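Local coordinates for protein bacteriophage virulence determinant (PDB 6GGR) that probably acts as a zinc-dependent protease delivered by Salmonella into host cells, where such effectors of the PipA family cleave NF-kappaB transcription factors, at residues W107-T120 against S163-Q176. Sequence-based numbering, arbitrary orientation.
Sequences WLLGAGENFGTTVT and SFIHQVVHALTHLQ. Unlike the reference sequence in segment 163-176: Gln167 (reference Glu).
With CG anti to the carbonyl carbon in both residues, Trp107 (chi1 -63°) and Phe115 (chi1 -78°) turn their rings onto two ends of the helical segment 163-173. This segment corresponds to the HExxH motif of zinc metalloproteases, with His166 and His170 as zinc ligands and Gln167 in place of the reference glutamate. At one end, the methyl of Ala171 sits over a face of the indole, its CB 3.5 Å from Trp107 CZ2, in a CH-pi contact. The imidazole of His174, just past the helix where phi turns positive, meets the indole rim to rim, with the planes at 25°; Glu99 holds its NE2. At the other end, Ser163 CB covers a face of the Phe115 ring, 3.5 Å from CZ, while Phe164 comes in at the edge of that ring.

Strand 116-117 runs between these two rings. Thr117 OG1 sits between the backbone N and the carbonyl carbon, which turns it to His170, 3.0 Å from His170 CB and buried without a polar partner in the model, while Thr117 CG2 faces Gln167, 3.6 Å from Gln167 CB. Outermost among the strands of its own chain, it gives backbone hydrogen bonds from Thr117 to the chain of another protein, consistent with the substrate-binding edge strand of zincins.

No zinc is bound here, and Asp177, the third ligand, instead hydrogen-bonds His170 NE2. Val119 straddles the helix end, CG1 3.1 Å from His174 O and CG2 toward the His170 imidazole. Beside it, His170 ND1 donates to Leu175 O at 2.7 Å, with the acceptor close to the imidazole plane.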
loop_
_atom_site.group_PDB
_atom_site.type_symbol
_atom_site.label_atom_id
_atom_site.label_comp_id
_atom_site.label_asym_id
_atom_site.label_seq_id
_atom_site.Cartn_x
_atom_site.Cartn_y
_atom_site.Cartn_z
ATOM N N TRP B 107 9.979 13.195 12.668
ATOM C CA TRP B 107 9.777 12.402 11.423
ATOM C C TRP B 107 9.782 13.308 10.230
ATOM O O TRP B 107 9.457 14.463 10.330
ATOM C CB TRP B 107 8.444 11.580 11.449
ATOM C CG TRP B 107 8.374 10.552 12.518
ATOM C CD1 TRP B 107 8.253 10.767 13.825
ATOM C CD2 TRP B 107 8.384 9.140 12.349
ATOM N NE1 TRP B 107 8.212 9.600 14.493
ATOM C CE2 TRP B 107 8.290 8.578 13.602
ATOM C CE3 TRP B 107 8.471 8.306 11.240
ATOM C CZ2 TRP B 107 8.281 7.233 13.793
ATOM C CZ3 TRP B 107 8.471 6.989 11.428
ATOM C CH2 TRP B 107 8.378 6.451 12.684
ATOM N N LEU B 108 10.232 12.759 9.110
ATOM C CA LEU B 108 10.110 13.464 7.840
ATOM C C LEU B 108 8.708 13.277 7.280
ATOM O O LEU B 108 8.162 12.169 7.295
ATOM C CB LEU B 108 11.141 12.945 6.839
ATOM C CG LEU B 108 12.611 13.292 7.096
ATOM C CD1 LEU B 108 13.520 12.555 6.121
ATOM C CD2 LEU B 108 12.829 14.793 6.995
ATOM N N LEU B 109 8.118 14.365 6.794
ATOM C CA LEU B 109 6.796 14.307 6.176
ATOM C C LEU B 109 6.976 14.136 4.671
ATOM O O LEU B 109 7.360 15.075 3.970
ATOM C CB LEU B 109 5.992 15.560 6.508
ATOM C CG LEU B 109 4.617 15.647 5.840
ATOM C CD1 LEU B 109 3.750 14.457 6.223
ATOM C CD2 LEU B 109 3.919 16.949 6.193
ATOM N N GLY B 110 6.708 12.929 4.173
ATOM C CA GLY B 110 6.737 12.680 2.744
ATOM C C GLY B 110 5.448 13.110 2.073
ATOM O O GLY B 110 4.685 12.273 1.579
ATOM N N ALA B 111 5.198 14.417 2.052
ATOM C CA ALA B 111 3.923 14.933 1.570
ATOM C C ALA B 111 3.720 14.599 0.097
ATOM O O ALA B 111 4.650 14.677 -0.711
ATOM C CB ALA B 111 3.853 16.447 1.774
ATOM N N GLY B 112 2.487 14.240 -0.250
ATOM C CA GLY B 112 2.157 13.882 -1.611
ATOM C C GLY B 112 2.596 12.498 -2.029
ATOM O O GLY B 112 2.462 12.155 -3.209
ATOM N N GLU B 113 3.112 11.693 -1.107
ATOM C CA GLU B 113 3.569 10.345 -1.404
ATOM C C GLU B 113 2.558 9.319 -0.903
ATOM O O GLU B 113 1.652 9.623 -0.121
ATOM C CB GLU B 113 4.943 10.097 -0.774
ATOM C CG GLU B 113 5.995 11.119 -1.177
ATOM C CD GLU B 113 6.285 11.096 -2.663
ATOM O OE1 GLU B 113 6.212 10.006 -3.269
ATOM O OE2 GLU B 113 6.580 12.171 -3.228
ATOM N N ASN B 114 2.725 8.085 -1.370
ATOM C CA ASN B 114 1.836 7.006 -0.965
ATOM C C ASN B 114 1.837 6.869 0.553
ATOM O O ASN B 114 2.882 6.967 1.201
ATOM C CB ASN B 114 2.269 5.692 -1.619
ATOM C CG ASN B 114 1.199 4.622 -1.541
ATOM O OD1 ASN B 114 0.123 4.763 -2.120
ATOM N ND2 ASN B 114 1.496 3.535 -0.837
ATOM N N PHE B 115 0.653 6.653 1.120
ATOM C CA PHE B 115 0.516 6.530 2.566
ATOM C C PHE B 115 1.458 5.467 3.117
ATOM O O PHE B 115 1.425 4.311 2.688
ATOM C CB PHE B 115 -0.934 6.188 2.921
ATOM C CG PHE B 115 -1.867 7.366 2.868
ATOM C CD1 PHE B 115 -1.773 8.384 3.805
ATOM C CD2 PHE B 115 -2.846 7.448 1.896
ATOM C CE1 PHE B 115 -2.633 9.466 3.760
ATOM C CE2 PHE B 115 -3.712 8.530 1.853
ATOM C CZ PHE B 115 -3.602 9.537 2.783
ATOM N N GLY B 116 2.290 5.855 4.075
ATOM C CA GLY B 116 3.204 4.912 4.686
ATOM C C GLY B 116 4.058 5.591 5.735
ATOM O O GLY B 116 4.145 6.823 5.802
ATOM N N THR B 117 4.683 4.757 6.563
ATOM C CA THR B 117 5.601 5.233 7.587
ATOM C C THR B 117 6.647 4.160 7.832
ATOM O O THR B 117 6.337 2.967 7.803
ATOM C CB THR B 117 4.889 5.561 8.907
ATOM O OG1 THR B 117 4.406 4.353 9.506
ATOM C CG2 THR B 117 3.725 6.503 8.683
ATOM N N THR B 118 7.877 4.593 8.085
ATOM C CA THR B 118 8.992 3.677 8.291
ATOM C C THR B 118 8.973 3.161 9.725
ATOM O O THR B 118 9.124 3.940 10.672
ATOM C CB THR B 118 10.313 4.381 7.995
ATOM O OG1 THR B 118 10.443 5.528 8.843
ATOM C CG2 THR B 118 10.371 4.826 6.543
ATOM N N VAL B 119 8.807 1.847 9.884
ATOM C CA VAL B 119 8.692 1.212 11.191
ATOM C C VAL B 119 9.808 0.199 11.418
ATOM O O VAL B 119 10.496 0.235 12.444
ATOM C CB VAL B 119 7.307 0.547 11.370
ATOM C CG1 VAL B 119 7.240 -0.252 12.671
ATOM C CG2 VAL B 119 6.210 1.608 11.342
ATOM N N THR B 120 10.001 -0.716 10.475
ATOM C CA THR B 120 11.022 -1.748 10.618
ATOM C C THR B 120 12.426 -1.151 10.550
ATOM O O THR B 120 12.784 -0.484 9.580
ATOM C CB THR B 120 10.878 -2.836 9.536
ATOM O OG1 THR B 120 10.724 -2.223 8.249
ATOM C CG2 THR B 120 9.676 -3.726 9.824
ATOM N N SER B 163 -6.869 7.696 7.189
ATOM C CA SER B 163 -5.551 7.438 6.614
ATOM C C SER B 163 -4.462 8.159 7.398
ATOM O O SER B 163 -3.406 7.585 7.690
ATOM C CB SER B 163 -5.526 7.862 5.148
ATOM O OG SER B 163 -6.564 7.239 4.415
ATOM N N PHE B 164 -4.701 9.426 7.742
ATOM C CA PHE B 164 -3.719 10.190 8.506
ATOM C C PHE B 164 -3.485 9.567 9.875
ATOM O O PHE B 164 -2.339 9.386 10.303
ATOM C CB PHE B 164 -4.184 11.640 8.642
ATOM C CG PHE B 164 -3.777 12.521 7.492
ATOM C CD1 PHE B 164 -4.038 12.152 6.184
ATOM C CD2 PHE B 164 -3.146 13.733 7.726
ATOM C CE1 PHE B 164 -3.665 12.964 5.133
ATOM C CE2 PHE B 164 -2.775 14.551 6.681
ATOM C CZ PHE B 164 -3.035 14.168 5.381
ATOM N N ILE B 165 -4.565 9.231 10.582
ATOM C CA ILE B 165 -4.431 8.662 11.923
ATOM C C ILE B 165 -3.754 7.299 11.858
ATOM O O ILE B 165 -2.916 6.965 12.704
ATOM C CB ILE B 165 -5.810 8.579 12.603
ATOM C CG1 ILE B 165 -6.383 9.984 12.835
ATOM C CG2 ILE B 165 -5.728 7.798 13.917
ATOM C CD1 ILE B 165 -5.522 10.885 13.708
ATOM N N HIS B 166 -4.106 6.493 10.859
ATOM C CA HIS B 166 -3.482 5.182 10.711
ATOM C C HIS B 166 -1.969 5.307 10.583
ATOM O O HIS B 166 -1.216 4.597 11.259
ATOM C CB HIS B 166 -4.069 4.460 9.498
ATOM C CG HIS B 166 -3.576 3.056 9.336
ATOM N ND1 HIS B 166 -4.346 1.956 9.646
ATOM C CD2 HIS B 166 -2.385 2.573 8.909
ATOM C CE1 HIS B 166 -3.655 0.855 9.406
ATOM N NE2 HIS B 166 -2.461 1.202 8.958
ATOM N N GLN B 167 -1.501 6.206 9.715
ATOM C CA GLN B 167 -0.061 6.363 9.531
ATOM C C GLN B 167 0.590 6.955 10.772
ATOM O O GLN B 167 1.698 6.558 11.148
ATOM C CB GLN B 167 0.227 7.240 8.312
ATOM C CG GLN B 167 -0.298 6.690 7.000
ATOM C CD GLN B 167 0.186 5.284 6.710
ATOM O OE1 GLN B 167 1.246 4.867 7.174
ATOM N NE2 GLN B 167 -0.597 4.541 5.945
ATOM N N VAL B 168 -0.078 7.911 11.419
ATOM C CA VAL B 168 0.474 8.500 12.635
ATOM C C VAL B 168 0.556 7.455 13.739
ATOM O O VAL B 168 1.532 7.407 14.497
ATOM C CB VAL B 168 -0.363 9.720 13.063
ATOM C CG1 VAL B 168 0.017 10.189 14.474
ATOM C CG2 VAL B 168 -0.175 10.857 12.068
ATOM N N VAL B 169 -0.459 6.596 13.846
ATOM C CA VAL B 169 -0.430 5.561 14.876
ATOM C C VAL B 169 0.788 4.667 14.692
ATOM O O VAL B 169 1.423 4.250 15.669
ATOM C CB VAL B 169 -1.741 4.752 14.863
ATOM C CG1 VAL B 169 -1.586 3.436 15.628
ATOM C CG2 VAL B 169 -2.863 5.577 15.479
ATOM N N HIS B 170 1.132 4.353 13.438
ATOM C CA HIS B 170 2.358 3.612 13.172
ATOM C C HIS B 170 3.556 4.319 13.789
ATOM O O HIS B 170 4.399 3.694 14.441
ATOM C CB HIS B 170 2.568 3.450 11.664
ATOM C CG HIS B 170 1.869 2.267 11.066
ATOM N ND1 HIS B 170 2.177 0.966 11.407
ATOM C CD2 HIS B 170 0.899 2.187 10.122
ATOM C CE1 HIS B 170 1.415 0.139 10.714
ATOM N NE2 HIS B 170 0.631 0.853 9.927
ATOM N N ALA B 171 3.635 5.638 13.600
ATOM C CA ALA B 171 4.809 6.398 14.010
ATOM C C ALA B 171 4.881 6.607 15.518
ATOM O O ALA B 171 5.978 6.788 16.058
ATOM C CB ALA B 171 4.822 7.749 13.300
ATOM N N LEU B 172 3.744 6.586 16.216
ATOM C CA LEU B 172 3.744 6.786 17.661
ATOM C C LEU B 172 3.898 5.488 18.442
ATOM O O LEU B 172 4.298 5.532 19.612
ATOM C CB LEU B 172 2.453 7.485 18.099
ATOM C CG LEU B 172 2.167 8.832 17.433
ATOM C CD1 LEU B 172 0.762 9.297 17.778
ATOM C CD2 LEU B 172 3.202 9.871 17.850
ATOM N N THR B 173 3.607 4.339 17.826
ATOM C CA THR B 173 3.716 3.050 18.496
ATOM C C THR B 173 4.811 2.156 17.935
ATOM O O THR B 173 5.177 1.178 18.593
ATOM C CB THR B 173 2.385 2.287 18.413
ATOM O OG1 THR B 173 2.092 1.973 17.046
ATOM C CG2 THR B 173 1.254 3.110 18.995
ATOM N N HIS B 174 5.336 2.461 16.748
ATOM C CA HIS B 174 6.345 1.642 16.080
ATOM C C HIS B 174 5.863 0.216 15.845
ATOM O O HIS B 174 6.677 -0.702 15.715
ATOM C CB HIS B 174 7.664 1.618 16.865
ATOM C CG HIS B 174 8.281 2.970 17.051
ATOM N ND1 HIS B 174 8.677 3.760 15.993
ATOM C CD2 HIS B 174 8.559 3.677 18.172
ATOM C CE1 HIS B 174 9.175 4.893 16.454
ATOM N NE2 HIS B 174 9.116 4.868 17.774
ATOM N N LEU B 175 4.552 0.012 15.777
ATOM C CA LEU B 175 3.976 -1.306 15.567
ATOM C C LEU B 175 3.542 -1.479 14.116
ATOM O O LEU B 175 3.279 -0.511 13.397
ATOM C CB LEU B 175 2.781 -1.529 16.497
ATOM C CG LEU B 175 3.043 -1.353 17.997
ATOM C CD1 LEU B 175 1.795 -1.694 18.796
ATOM C CD2 LEU B 175 4.222 -2.198 18.463
ATOM N N GLN B 176 3.392 -2.730 13.718
ATOM C CA GLN B 176 2.989 -3.097 12.371
ATOM C C GLN B 176 1.573 -3.618 12.339
ATOM O O GLN B 176 0.982 -3.940 13.323
ATOM C CB GLN B 176 3.938 -4.147 11.716
ATOM C CG GLN B 176 5.422 -3.787 11.685
ATOM C CD GLN B 176 6.271 -4.828 10.873
ATOM O OE1 GLN B 176 6.196 -6.019 11.149
ATOM N NE2 GLN B 176 7.018 -4.391 9.864
#